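Local coordinates for protein LipS lipolytic enzyme (Unidentified, PDB 4FBL) that probably hydrolyses ester bonds of lipids as a thermostable lipase of the alpha/beta hydrolase fold, and is seen here with spermidine bound in its pocket, at residues I178-D181 against V187-L190; F69-F74 against V81-L86; L252-S257 against E268-R273; N152-M157 against K201-I206; I223-S226 against V231-P234. All coordinates share one frame; numbering follows the deposited sequence.

The five contacts sample an alpha/beta hydrolase from sheet to pocket. Along the chain contact 2 comes first; contact 4 then joins the loop after strand 147-151 to helix 200-213, and contact 1 falls within the excursion it spans; contacts 5 and 3 follow. Contacts 2, 3 and 5 all reach the mixed seven-stranded sheet, and 5 and 3 sit on its neighbouring strands 221-226 and 249-254, their centres 12 Å apart. Contacts 2 and 3 also meet where helix 68-76 packs on Leu271. Contact 1 lies in a pocket loop and touches contact 5, through Asp181 and Val231, so the loops that line the spermidine pocket meet near the probable active site.

Contact 1: residues I178-D181 against V187-L190; sequences IGSD and VKEL. With SPD (spermidine), chain I.
Ser180 and Glu189 hold two parts of one loop together by exchanging bonds between backbone and side chain. The straighter of the two bonds runs from Ser180 N to Glu189 OE1, 3.0 Å long and nearly linear at 176°, although the carboxylate sits too close to the spermidine in the model for its exact place to be certain. The glutamate reaches this amide because CG lies opposite its own backbone N (chi1 178°) and the chain runs on extended, carrying OE1 past Gly179 CA at 3.6 Å. Ser180 OG also packs against Glu189 CB at 3.4 Å. The return bond, Glu189 N to Ser180 OG, is weak: 3.4 Å and bent to 143°.

Toward solvent the fit loosens. A water lies 2.8 Å from Ser180 OG and gives a weak bond to Glu189 O, while exposed Lys188 curls back, bent along its length, to bring CE within 4.2 Å of Ser180 OG.

An alanine in place of Glu189 would remove the carboxylate, and would probably leave Ser180 N without its acceptor and the loop at Gly179 and Ser180 freer to shift beside the ligand. Nearby Asp181 OD2 accepts a hydrogen bond from His230 N, tying this part of the loop to a neighbouring one. Ile178, Gly179, Ser180, Asp181 and Glu189 all belong to the spermidine pocket. Such loops, inserted between strands 147-151 and 221-226 of the main sheet, are consistent with the cap region that borders the active site in many alpha/beta hydrolases.

Contact 2: residues F69-F74 against V81-L86; sequences FLAEGF and VATPRL
Helix 69-74 runs almost antiparallel to strand 81-83, at 166° with the axes 8.9 Å apart, and Ala71 CA lies opposite Val81 CA at 6.9 Å. This is the return half of a beta-alpha-beta crossover, in which strand 52-57, helix 68-76 and strand 80-83 follow one another and the two strands lie side by side in the sheet of the alpha/beta hydrolase fold. No hydrogen bond links helix to strand; the contact is side-chain packing, with Ala71 the small residue on the helix.

Ala71 is the residue that settles against the strand. Its one methyl group meets Val81 CG1 and, closer, the Thr83 hydroxyl, with Ala71 CB 3.4 Å from Thr83 OG1. Val81 answers with both branches. With CG1 set opposite the backbone N (chi1 -176°) and CG2 opposite the carbonyl carbon, both methyls come near Ala71 O, and CG2 also abuts Phe74 CB at 3.7 Å.

Phe74 thus touches the strand with its CB, while its ring leads off elsewhere. With CG beside the backbone N (chi1 -58°), the side chain reaches Val54 and Val56 of strand 52-57 and Leu275 and Ile278 of helix 267-279. The same crossover is thereby built into a larger buried layer, with all four touching residues buried. Along the strand's two edges, backbone hydrogen bonds join Val81 with Ser47 and Ala82 with Val54. Within the helix Leu70 O accepts the bond from Phe74 N and also lies 3.4 Å above the plane of the Phe74 ring, displaced toward its rim.

Contact 3: residues L252-S257 against E268-R273; sequences LWLENS and ELILER
Leu254 of strand 252-254 meets Leu269 and Ile270 of helix 268-273. From CB, which heads toward the helix without touching it, the chain turns at CG to lie beside the backbone N (chi1 -61°), and the contact begins at the branch. CD1 goes to Ile270, meeting its CD1 at 3.7 Å and its CG1 slightly farther off; the two side chains cross at about a right angle. CD2 takes the other way, to Leu269 CD2 at 4.1 Å, and the leucines slide past each other in opposite directions. Ile270 CG1 lies in the fork, within touch of both methyls of Leu254.

Strand 249-254 is the outermost strand at this end of the alpha/beta hydrolase sheet, and helix 267-279 packs against it; segment 268-273 runs nearly antiparallel to 252-254, at 161° with the axes 10.7 Å apart. The loop between them carries His259, the histidine of a probable Ser-His-Asp triad. Ile270 also reaches Ile224 of the adjoining strand and Leu70 of helix 68-76, so it belongs to more than this pair.

At the other end of the contact Leu252 approaches Arg273, its CD1 3.5 Å from NH2 and oblique to the guanidinium plane, and these two side chains also cross nearly at right angles. One face of the guanidinium is covered from its own helix by Leu269 CD1, 3.7 Å above it and shifted toward the rim.

Contact 4: residues N152-M157 against K201-I206; sequences NAALRM and KHLITI
Leu203 supplies the apolar part of the contact, reaching from helix 201-206 to Ala154 and Met157 of the loop. Its CB does not point at them; with CG opposite the backbone N (chi1 170°) the branch swings across and offers one methyl to each partner. CD1 stands 4.4 Å from Ala154 CB, and CD2 stands 4.3 Å from Met157 CG. These are loose van der Waals contacts.

Water joins the backbones. Two water molecules lie between the carbonyl oxygens of Ala154 and Leu203, one 2.7 Å from Ala154 O and 3.0 Å from Leu203 O, the other 2.9 Å from Ala154 O. Each water could donate to both oxygens, though other acceptors compete for its protons; no direct hydrogen bond joins the segments.

The loop leaves strand 147-151, and helix 200-213 belongs to what is probably the cap inserted over the alpha/beta hydrolase sheet, so the contact probably joins cap to core beside the likely active site. Ala154 shares a backbone hydrogen bond with Ser128, the presumed nucleophile of the GxSxG elbow, and its methyl lies about 6 Å from the spermidine.

Polar contacts also reach the second subunit. Arg156 NH2 makes a salt bridge with Glu211 OE2 of the other subunit, and Thr205 OG1 is hydrogen-bonded to Thr205 OG1 of that chain, which sets this helix at the dimer interface.

Contact 5: residues I223-S226 against V231-P234; sequences IIQS and VVPP
Gln225, next to last in strand 223-226, sets its side chain against Pro234 O and toward Val232, in the loop that carries the probable triad acid of this alpha/beta hydrolase. That acid, Asp229, lies between the segments and takes the backbone N-H groups of Val231 and Val232 on its OD1.

The shape of Gln225 sets the contact. Its chi1 of -149°, off a staggered value, brings CG to 3.3 Å from Pro234 O, and the bend at chi2 (76°) then turns the amide. OE1 ends near two carbonyl oxygens, Pro233 O at 3.9 Å and Pro234 O slightly farther. Neither can give it a proton, and a water takes the place of a direct bond: it lies 2.7 Å from Gln225 OE1 and 2.9 Å from Val232 O and can donate to both, although other acceptors compete for its protons.

An alanine here would remove the amide and CG, and is likely to leave the bridging water without its mate on the strand and open a gap beside Pro234 O. Val232 comes less close, its CG1 just at the limit of contact with OE1; the valine also touches His259 and lies about 5 Å from the spermidine.

Ser226 takes part with its backbone, since its hydroxyl is bonded to Tyr258 O instead of to this loop. The Pro234 ring lies against the carbonyl oxygen of Ser226, bringing Pro234 CB to 3.5 Å from Ser226 O and Pro234 CG to 3.6 Å.

Contact 1: residues I178-D181 against V187-L190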
# COMPACT_ATOMS: atom_id res chain seq x y z
N ILE C 178 3.99 19.38 -3.40
CA ILE C 178 5.22 18.79 -2.86
C ILE C 178 6.49 19.26 -3.65
O ILE C 178 7.62 19.23 -3.09
CB ILE C 178 5.12 17.20 -2.57
CG1 ILE C 178 4.72 16.39 -3.84
CG2 ILE C 178 4.20 16.91 -1.30
CD1 ILE C 178 5.11 14.89 -3.78
N GLY C 179 6.26 19.74 -4.90
CA GLY C 179 7.29 20.23 -5.86
C GLY C 179 8.43 21.16 -5.39
O GLY C 179 8.28 22.03 -4.48
N SER C 180 9.58 20.95 -6.05
CA SER C 180 10.84 21.68 -5.79
C SER C 180 11.41 21.67 -4.33
O SER C 180 11.51 22.71 -3.69
CB SER C 180 10.72 23.10 -6.33
OG SER C 180 9.85 23.17 -7.48
N ASP C 181 11.74 20.50 -3.78
CA ASP C 181 12.68 20.40 -2.68
C ASP C 181 14.06 20.22 -3.42
O ASP C 181 14.42 19.07 -3.79
CB ASP C 181 12.38 19.17 -1.77
CG ASP C 181 13.48 18.92 -0.77
OD1 ASP C 181 13.99 19.92 -0.25
OD2 ASP C 181 13.90 17.75 -0.48
N VAL C 187 16.41 27.04 -8.79
CA VAL C 187 15.97 26.03 -9.78
C VAL C 187 14.47 25.67 -9.66
O VAL C 187 13.96 25.36 -8.54
CB VAL C 187 16.82 24.74 -9.72
CG1 VAL C 187 16.33 23.73 -10.74
CG2 VAL C 187 18.26 25.06 -9.95
N LYS C 188 13.77 25.72 -10.78
CA LYS C 188 12.35 25.43 -10.73
C LYS C 188 11.93 24.08 -11.33
O LYS C 188 12.48 23.64 -12.32
CB LYS C 188 11.53 26.60 -11.24
CG LYS C 188 11.47 27.77 -10.17
CD LYS C 188 10.03 28.17 -9.68
CE LYS C 188 9.17 26.95 -9.14
NZ LYS C 188 8.03 26.63 -10.12
N GLU C 189 10.96 23.42 -10.71
CA GLU C 189 10.42 22.15 -11.24
C GLU C 189 9.06 22.38 -11.80
O GLU C 189 8.29 23.07 -11.21
CB GLU C 189 10.31 21.11 -10.13
CG GLU C 189 9.71 19.79 -10.64
CD GLU C 189 9.43 18.71 -9.54
OE1 GLU C 189 9.58 18.94 -8.28
OE2 GLU C 189 9.07 17.60 -9.97
N LEU C 190 8.73 21.77 -12.90
CA LEU C 190 7.40 21.79 -13.38
C LEU C 190 6.57 20.62 -12.74
O LEU C 190 6.57 19.50 -13.25
CB LEU C 190 7.42 21.67 -14.91
CG LEU C 190 6.09 21.76 -15.59
CD1 LEU C 190 5.40 23.02 -15.10
CD2 LEU C 190 6.22 21.76 -17.06
N1 SPD I . 10.54 18.18 -3.69
C2 SPD I . 9.57 18.11 -4.71
C3 SPD I . 9.41 16.64 -5.24
C4 SPD I . 8.94 16.66 -6.68
C5 SPD I . 7.41 16.64 -6.81
N6 SPD I . 7.12 15.82 -7.97
C7 SPD I . 8.18 15.21 -8.72
C8 SPD I . 8.76 13.93 -8.08
C9 SPD I . 8.29 13.59 -6.66
N10 SPD I . 9.45 13.32 -5.83
O HOH W 1 7.17 22.86 -8.05

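Contact 2: residues F69-F74 against V81-L86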
# COMPACT_ATOMS: atom_id res chain seq x y z
N PHE C 69 16.63 16.60 -18.52
CA PHE C 69 18.10 16.60 -18.51
C PHE C 69 18.70 15.17 -18.62
O PHE C 69 19.70 14.94 -19.36
CB PHE C 69 18.69 17.36 -17.33
CG PHE C 69 20.23 17.33 -17.25
CD1 PHE C 69 21.02 18.28 -17.95
CD2 PHE C 69 20.89 16.36 -16.50
CE1 PHE C 69 22.48 18.22 -17.91
CE2 PHE C 69 22.30 16.28 -16.46
CZ PHE C 69 23.11 17.25 -17.16
N LEU C 70 18.11 14.20 -17.91
CA LEU C 70 18.64 12.89 -17.89
C LEU C 70 18.33 12.19 -19.16
O LEU C 70 19.17 11.48 -19.72
CB LEU C 70 18.01 12.12 -16.71
CG LEU C 70 18.67 10.92 -16.11
CD1 LEU C 70 20.17 11.14 -15.92
CD2 LEU C 70 17.98 10.61 -14.72
N ALA C 71 17.07 12.35 -19.57
CA ALA C 71 16.55 11.66 -20.70
C ALA C 71 17.29 12.12 -21.96
O ALA C 71 17.56 11.29 -22.82
CB ALA C 71 15.07 11.99 -20.89
N GLU C 72 17.48 13.44 -22.11
CA GLU C 72 18.22 13.97 -23.29
C GLU C 72 19.65 13.43 -23.31
O GLU C 72 20.15 13.08 -24.37
CB GLU C 72 18.44 15.48 -23.21
CG GLU C 72 17.31 16.29 -22.79
CD GLU C 72 16.56 16.82 -23.96
OE1 GLU C 72 16.40 16.01 -24.91
OE2 GLU C 72 16.12 18.01 -23.88
N GLY C 73 20.33 13.48 -22.15
CA GLY C 73 21.59 12.80 -22.01
C GLY C 73 21.65 11.38 -22.56
O GLY C 73 22.58 11.08 -23.30
N PHE C 74 20.71 10.48 -22.21
CA PHE C 74 20.72 9.14 -22.75
C PHE C 74 20.44 9.18 -24.25
O PHE C 74 20.95 8.33 -24.97
CB PHE C 74 19.62 8.21 -22.11
CG PHE C 74 19.70 8.05 -20.60
CD1 PHE C 74 20.95 7.83 -19.95
CD2 PHE C 74 18.51 8.12 -19.82
CE1 PHE C 74 21.04 7.68 -18.58
CE2 PHE C 74 18.57 7.99 -18.41
CZ PHE C 74 19.87 7.73 -17.77
N VAL C 81 15.01 5.88 -26.04
CA VAL C 81 14.57 6.53 -24.79
C VAL C 81 13.05 6.66 -24.79
O VAL C 81 12.48 7.17 -25.79
CB VAL C 81 15.21 7.93 -24.51
CG1 VAL C 81 14.76 8.45 -23.12
CG2 VAL C 81 16.78 7.86 -24.46
N ALA C 82 12.39 6.16 -23.74
CA ALA C 82 10.94 6.46 -23.49
C ALA C 82 10.85 7.13 -22.13
O ALA C 82 11.17 6.48 -21.10
CB ALA C 82 10.07 5.17 -23.51
N THR C 83 10.36 8.40 -22.11
CA THR C 83 10.15 9.16 -20.92
C THR C 83 8.66 9.50 -20.94
O THR C 83 8.30 10.54 -21.44
CB THR C 83 10.96 10.46 -20.91
OG1 THR C 83 12.29 10.09 -21.19
CG2 THR C 83 10.92 11.12 -19.49
N PRO C 84 7.80 8.63 -20.40
CA PRO C 84 6.34 8.86 -20.54
C PRO C 84 5.79 9.94 -19.64
O PRO C 84 6.34 10.20 -18.57
CB PRO C 84 5.71 7.50 -20.06
CG PRO C 84 6.81 6.87 -19.19
CD PRO C 84 8.13 7.31 -19.84
N ARG C 85 4.62 10.45 -20.03
CA ARG C 85 3.89 11.41 -19.22
C ARG C 85 2.85 10.51 -18.48
O ARG C 85 1.96 9.94 -19.12
CB ARG C 85 3.16 12.46 -20.09
CG ARG C 85 2.48 13.54 -19.21
CD ARG C 85 1.75 14.62 -20.14
NE ARG C 85 0.86 13.95 -21.09
CZ ARG C 85 -0.35 13.50 -20.82
NH1 ARG C 85 -0.87 13.52 -19.58
NH2 ARG C 85 -1.04 13.00 -21.81
N LEU C 86 2.96 10.39 -17.15
CA LEU C 86 1.94 9.51 -16.47
C LEU C 86 0.52 10.04 -16.61
O LEU C 86 0.31 11.25 -16.73
CB LEU C 86 2.27 9.30 -15.01
CG LEU C 86 3.64 8.66 -14.84
CD1 LEU C 86 4.06 8.53 -13.32
CD2 LEU C 86 3.78 7.30 -15.63

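Contact 3: residues L252-S257 against E268-R273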
# COMPACT_ATOMS: atom_id res chain seq x y z
N LEU C 252 24.69 4.72 -4.21
CA LEU C 252 25.33 6.04 -4.40
C LEU C 252 24.62 7.18 -3.69
O LEU C 252 23.47 7.59 -4.06
CB LEU C 252 25.47 6.36 -5.89
CG LEU C 252 26.03 7.74 -6.22
CD1 LEU C 252 27.53 7.79 -5.88
CD2 LEU C 252 25.75 7.82 -7.78
N TRP C 253 25.30 7.71 -2.65
CA TRP C 253 24.72 8.77 -1.84
C TRP C 253 24.99 10.12 -2.45
O TRP C 253 26.13 10.41 -2.78
CB TRP C 253 25.32 8.72 -0.44
CG TRP C 253 24.73 7.61 0.43
CD1 TRP C 253 25.39 6.46 0.90
CD2 TRP C 253 23.42 7.58 0.99
NE1 TRP C 253 24.53 5.74 1.70
CE2 TRP C 253 23.31 6.40 1.77
CE3 TRP C 253 22.30 8.45 0.91
CZ2 TRP C 253 22.11 6.03 2.45
CZ3 TRP C 253 21.11 8.08 1.56
CH2 TRP C 253 21.03 6.85 2.31
N LEU C 254 23.98 10.96 -2.61
CA LEU C 254 24.24 12.27 -3.18
C LEU C 254 24.49 13.32 -2.07
O LEU C 254 23.62 13.53 -1.21
CB LEU C 254 23.09 12.70 -4.09
CG LEU C 254 22.80 11.78 -5.32
CD1 LEU C 254 21.55 12.19 -6.06
CD2 LEU C 254 23.98 11.58 -6.29
N GLU C 255 25.66 13.97 -2.08
CA GLU C 255 26.06 14.91 -0.96
C GLU C 255 25.56 16.33 -1.15
O GLU C 255 25.61 17.09 -0.24
CB GLU C 255 27.57 14.91 -0.75
CG GLU C 255 28.28 13.52 -0.55
CD GLU C 255 27.70 12.60 0.57
OE1 GLU C 255 26.81 13.01 1.34
OE2 GLU C 255 28.15 11.44 0.72
N ASN C 256 25.02 16.70 -2.30
CA ASN C 256 24.75 18.12 -2.57
C ASN C 256 23.44 18.38 -3.15
O ASN C 256 23.27 19.44 -3.76
CB ASN C 256 25.67 18.67 -3.68
CG ASN C 256 27.15 18.36 -3.45
OD1 ASN C 256 27.76 17.53 -4.18
ND2 ASN C 256 27.75 19.00 -2.42
N SER C 257 22.49 17.44 -3.01
CA SER C 257 21.16 17.63 -3.59
C SER C 257 20.11 17.29 -2.54
O SER C 257 20.37 16.49 -1.65
CB SER C 257 21.00 16.66 -4.77
OG SER C 257 22.12 16.83 -5.64
N GLU C 268 24.58 16.20 -12.91
CA GLU C 268 25.68 15.72 -13.78
C GLU C 268 26.30 14.40 -13.40
O GLU C 268 26.52 13.54 -14.28
CB GLU C 268 26.78 16.79 -13.79
CG GLU C 268 26.38 18.04 -14.61
CD GLU C 268 25.71 19.12 -13.76
OE1 GLU C 268 25.66 18.98 -12.51
OE2 GLU C 268 25.20 20.08 -14.41
N LEU C 269 26.64 14.25 -12.13
CA LEU C 269 27.10 12.98 -11.53
C LEU C 269 26.09 11.82 -11.78
O LEU C 269 26.47 10.70 -12.21
CB LEU C 269 27.31 13.18 -10.03
CG LEU C 269 27.71 11.91 -9.23
CD1 LEU C 269 29.09 11.42 -9.61
CD2 LEU C 269 27.72 12.23 -7.75
N ILE C 270 24.78 12.12 -11.63
CA ILE C 270 23.74 11.09 -11.82
C ILE C 270 23.78 10.66 -13.33
O ILE C 270 23.72 9.49 -13.62
CB ILE C 270 22.29 11.63 -11.47
CG1 ILE C 270 22.16 11.92 -9.98
CG2 ILE C 270 21.19 10.59 -11.94
CD1 ILE C 270 20.89 12.78 -9.63
N LEU C 271 23.88 11.61 -14.26
CA LEU C 271 23.83 11.25 -15.70
C LEU C 271 25.06 10.45 -16.01
O LEU C 271 25.01 9.41 -16.72
CB LEU C 271 23.81 12.52 -16.57
CG LEU C 271 23.86 12.36 -18.07
CD1 LEU C 271 22.80 11.37 -18.63
CD2 LEU C 271 23.79 13.71 -18.74
N GLU C 272 26.20 11.00 -15.56
CA GLU C 272 27.51 10.31 -15.88
C GLU C 272 27.54 8.87 -15.34
O GLU C 272 27.88 7.92 -16.05
CB GLU C 272 28.73 11.11 -15.35
CG GLU C 272 30.07 10.62 -15.92
CD GLU C 272 30.59 9.25 -15.32
OE1 GLU C 272 30.33 8.95 -14.10
OE2 GLU C 272 31.25 8.46 -16.08
N ARG C 273 27.24 8.69 -14.06
CA ARG C 273 27.27 7.32 -13.48
C ARG C 273 26.16 6.42 -14.05
O ARG C 273 26.34 5.26 -14.13
CB ARG C 273 27.16 7.38 -11.94
CG ARG C 273 28.25 8.19 -11.36
CD ARG C 273 29.55 7.39 -11.17
NE ARG C 273 29.70 7.15 -9.72
CZ ARG C 273 30.61 7.75 -8.93
NH1 ARG C 273 31.57 8.57 -9.42
NH2 ARG C 273 30.59 7.51 -7.65

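Contact 4: residues N152-M157 against K201-I206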
# COMPACT_ATOMS: atom_id res chain seq x y z
N ASN C 152 16.04 8.27 -5.40
CA ASN C 152 15.16 8.70 -4.29
C ASN C 152 13.77 8.02 -4.26
O ASN C 152 12.73 8.67 -4.13
CB ASN C 152 15.00 10.23 -4.37
CG ASN C 152 16.22 10.94 -3.89
OD1 ASN C 152 16.98 10.41 -3.08
ND2 ASN C 152 16.45 12.17 -4.41
N ALA C 153 13.77 6.69 -4.43
CA ALA C 153 12.57 5.93 -4.72
C ALA C 153 11.62 5.96 -3.51
O ALA C 153 12.08 5.76 -2.40
CB ALA C 153 12.94 4.48 -5.06
N ALA C 154 10.33 6.21 -3.76
CA ALA C 154 9.33 6.46 -2.71
C ALA C 154 8.59 5.13 -2.32
O ALA C 154 7.41 4.90 -2.63
CB ALA C 154 8.33 7.50 -3.20
N LEU C 155 9.33 4.22 -1.73
CA LEU C 155 8.71 2.91 -1.25
C LEU C 155 7.94 3.12 0.08
O LEU C 155 6.81 2.60 0.24
CB LEU C 155 9.76 1.86 -1.10
CG LEU C 155 10.04 0.98 -2.34
CD1 LEU C 155 10.58 1.72 -3.52
CD2 LEU C 155 11.12 0.01 -1.93
N ARG C 156 8.54 3.90 1.00
CA ARG C 156 7.97 4.17 2.37
C ARG C 156 8.01 5.67 2.63
O ARG C 156 9.10 6.22 2.79
CB ARG C 156 8.81 3.44 3.41
CG ARG C 156 8.76 1.93 3.27
CD ARG C 156 9.57 1.25 4.51
NE ARG C 156 8.66 0.61 5.46
CZ ARG C 156 8.11 1.19 6.53
NH1 ARG C 156 8.40 2.45 6.88
NH2 ARG C 156 7.27 0.51 7.28
N MET C 157 6.85 6.33 2.60
CA MET C 157 6.80 7.77 2.89
C MET C 157 6.94 8.03 4.40
O MET C 157 7.39 9.10 4.81
CB MET C 157 5.53 8.40 2.40
CG MET C 157 5.28 8.32 0.85
SD MET C 157 6.67 9.10 -0.04
CE MET C 157 6.25 10.83 0.22
N LYS C 201 -3.79 7.75 -2.09
CA LYS C 201 -3.87 6.31 -1.77
C LYS C 201 -3.00 5.45 -2.79
O LYS C 201 -2.26 4.53 -2.40
CB LYS C 201 -5.34 5.87 -1.72
CG LYS C 201 -6.04 5.78 -3.03
CD LYS C 201 -7.54 5.38 -2.96
CE LYS C 201 -8.40 6.47 -2.29
NZ LYS C 201 -8.69 7.67 -3.18
N HIS C 202 -3.02 5.88 -4.06
CA HIS C 202 -2.21 5.26 -5.13
C HIS C 202 -0.74 5.43 -5.00
O HIS C 202 0.01 4.51 -5.36
CB HIS C 202 -2.76 5.84 -6.43
CG HIS C 202 -4.19 5.47 -6.58
ND1 HIS C 202 -5.24 6.38 -6.62
CD2 HIS C 202 -4.76 4.24 -6.68
CE1 HIS C 202 -6.39 5.73 -6.72
NE2 HIS C 202 -6.12 4.42 -6.79
N LEU C 203 -0.27 6.58 -4.49
CA LEU C 203 1.13 6.69 -4.20
C LEU C 203 1.57 5.65 -3.20
O LEU C 203 2.66 5.01 -3.33
CB LEU C 203 1.49 8.08 -3.68
CG LEU C 203 2.88 8.38 -3.07
CD1 LEU C 203 4.05 8.23 -3.99
CD2 LEU C 203 3.00 9.82 -2.41
N ILE C 204 0.80 5.50 -2.13
CA ILE C 204 1.21 4.59 -1.02
C ILE C 204 1.15 3.10 -1.54
O ILE C 204 2.02 2.30 -1.21
CB ILE C 204 0.23 4.77 0.23
CG1 ILE C 204 0.61 6.06 1.01
CG2 ILE C 204 0.40 3.62 1.18
CD1 ILE C 204 -0.51 6.68 1.89
N THR C 205 0.15 2.81 -2.37
CA THR C 205 -0.06 1.45 -2.90
C THR C 205 1.20 1.02 -3.71
O THR C 205 1.83 -0.06 -3.48
CB THR C 205 -1.33 1.34 -3.84
OG1 THR C 205 -2.55 1.59 -3.09
CG2 THR C 205 -1.41 -0.09 -4.45
N ILE C 206 1.61 1.91 -4.65
CA ILE C 206 2.78 1.61 -5.47
C ILE C 206 3.98 1.39 -4.59
O ILE C 206 4.76 0.46 -4.85
CB ILE C 206 3.16 2.76 -6.50
CG1 ILE C 206 2.07 3.01 -7.51
CG2 ILE C 206 4.51 2.37 -7.24
CD1 ILE C 206 1.93 1.85 -8.33
O HOH W 2 4.97 5.33 -1.49
O HOH W 3 5.50 5.23 -4.75

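Contact 5: residues I223-S226 against V231-P234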
# COMPACT_ATOMS: atom_id res chain seq x y z
N ILE C 223 21.46 2.28 -7.01
CA ILE C 223 20.43 2.92 -6.17
C ILE C 223 20.99 4.27 -5.79
O ILE C 223 22.01 4.36 -5.11
CB ILE C 223 20.14 2.06 -4.91
CG1 ILE C 223 19.77 0.64 -5.31
CG2 ILE C 223 18.99 2.70 -4.04
CD1 ILE C 223 20.43 -0.47 -4.47
N ILE C 224 20.31 5.32 -6.24
CA ILE C 224 20.80 6.69 -6.07
C ILE C 224 19.92 7.38 -5.06
O ILE C 224 18.74 7.45 -5.27
CB ILE C 224 20.73 7.45 -7.45
CG1 ILE C 224 21.61 6.67 -8.44
CG2 ILE C 224 21.17 8.95 -7.28
CD1 ILE C 224 21.70 7.28 -9.86
N GLN C 225 20.51 7.87 -3.98
CA GLN C 225 19.73 8.45 -2.89
C GLN C 225 20.39 9.74 -2.37
O GLN C 225 21.57 9.73 -2.10
CB GLN C 225 19.58 7.45 -1.71
CG GLN C 225 18.26 7.56 -0.88
CD GLN C 225 16.96 6.96 -1.56
OE1 GLN C 225 15.88 7.46 -1.30
NE2 GLN C 225 17.10 5.97 -2.49
N SER C 226 19.61 10.80 -2.20
CA SER C 226 20.05 11.99 -1.59
C SER C 226 20.20 11.78 -0.07
O SER C 226 19.32 11.20 0.65
CB SER C 226 19.07 13.11 -1.82
OG SER C 226 19.00 13.59 -3.16
N VAL C 231 11.42 15.13 1.29
CA VAL C 231 10.18 14.56 0.74
C VAL C 231 10.06 13.05 1.07
O VAL C 231 9.07 12.63 1.63
CB VAL C 231 10.08 14.88 -0.72
CG1 VAL C 231 8.73 14.39 -1.31
CG2 VAL C 231 10.12 16.38 -0.85
N VAL C 232 11.09 12.27 0.74
CA VAL C 232 11.06 10.86 0.81
C VAL C 232 12.23 10.58 1.70
O VAL C 232 13.34 11.10 1.45
CB VAL C 232 11.35 10.15 -0.59
CG1 VAL C 232 11.72 8.64 -0.39
CG2 VAL C 232 10.18 10.28 -1.57
N PRO C 233 12.01 9.76 2.74
CA PRO C 233 13.08 9.39 3.63
C PRO C 233 14.29 8.68 2.97
O PRO C 233 14.12 7.74 2.21
CB PRO C 233 12.38 8.46 4.67
CG PRO C 233 10.91 8.97 4.72
CD PRO C 233 10.67 9.33 3.22
N PRO C 234 15.52 9.15 3.29
CA PRO C 234 16.74 8.70 2.69
C PRO C 234 17.01 7.23 2.96
O PRO C 234 17.70 6.50 2.16
CB PRO C 234 17.79 9.56 3.40
CG PRO C 234 17.11 10.91 3.54
CD PRO C 234 15.72 10.41 4.06
O HOH W 4 15.47 9.87 -0.08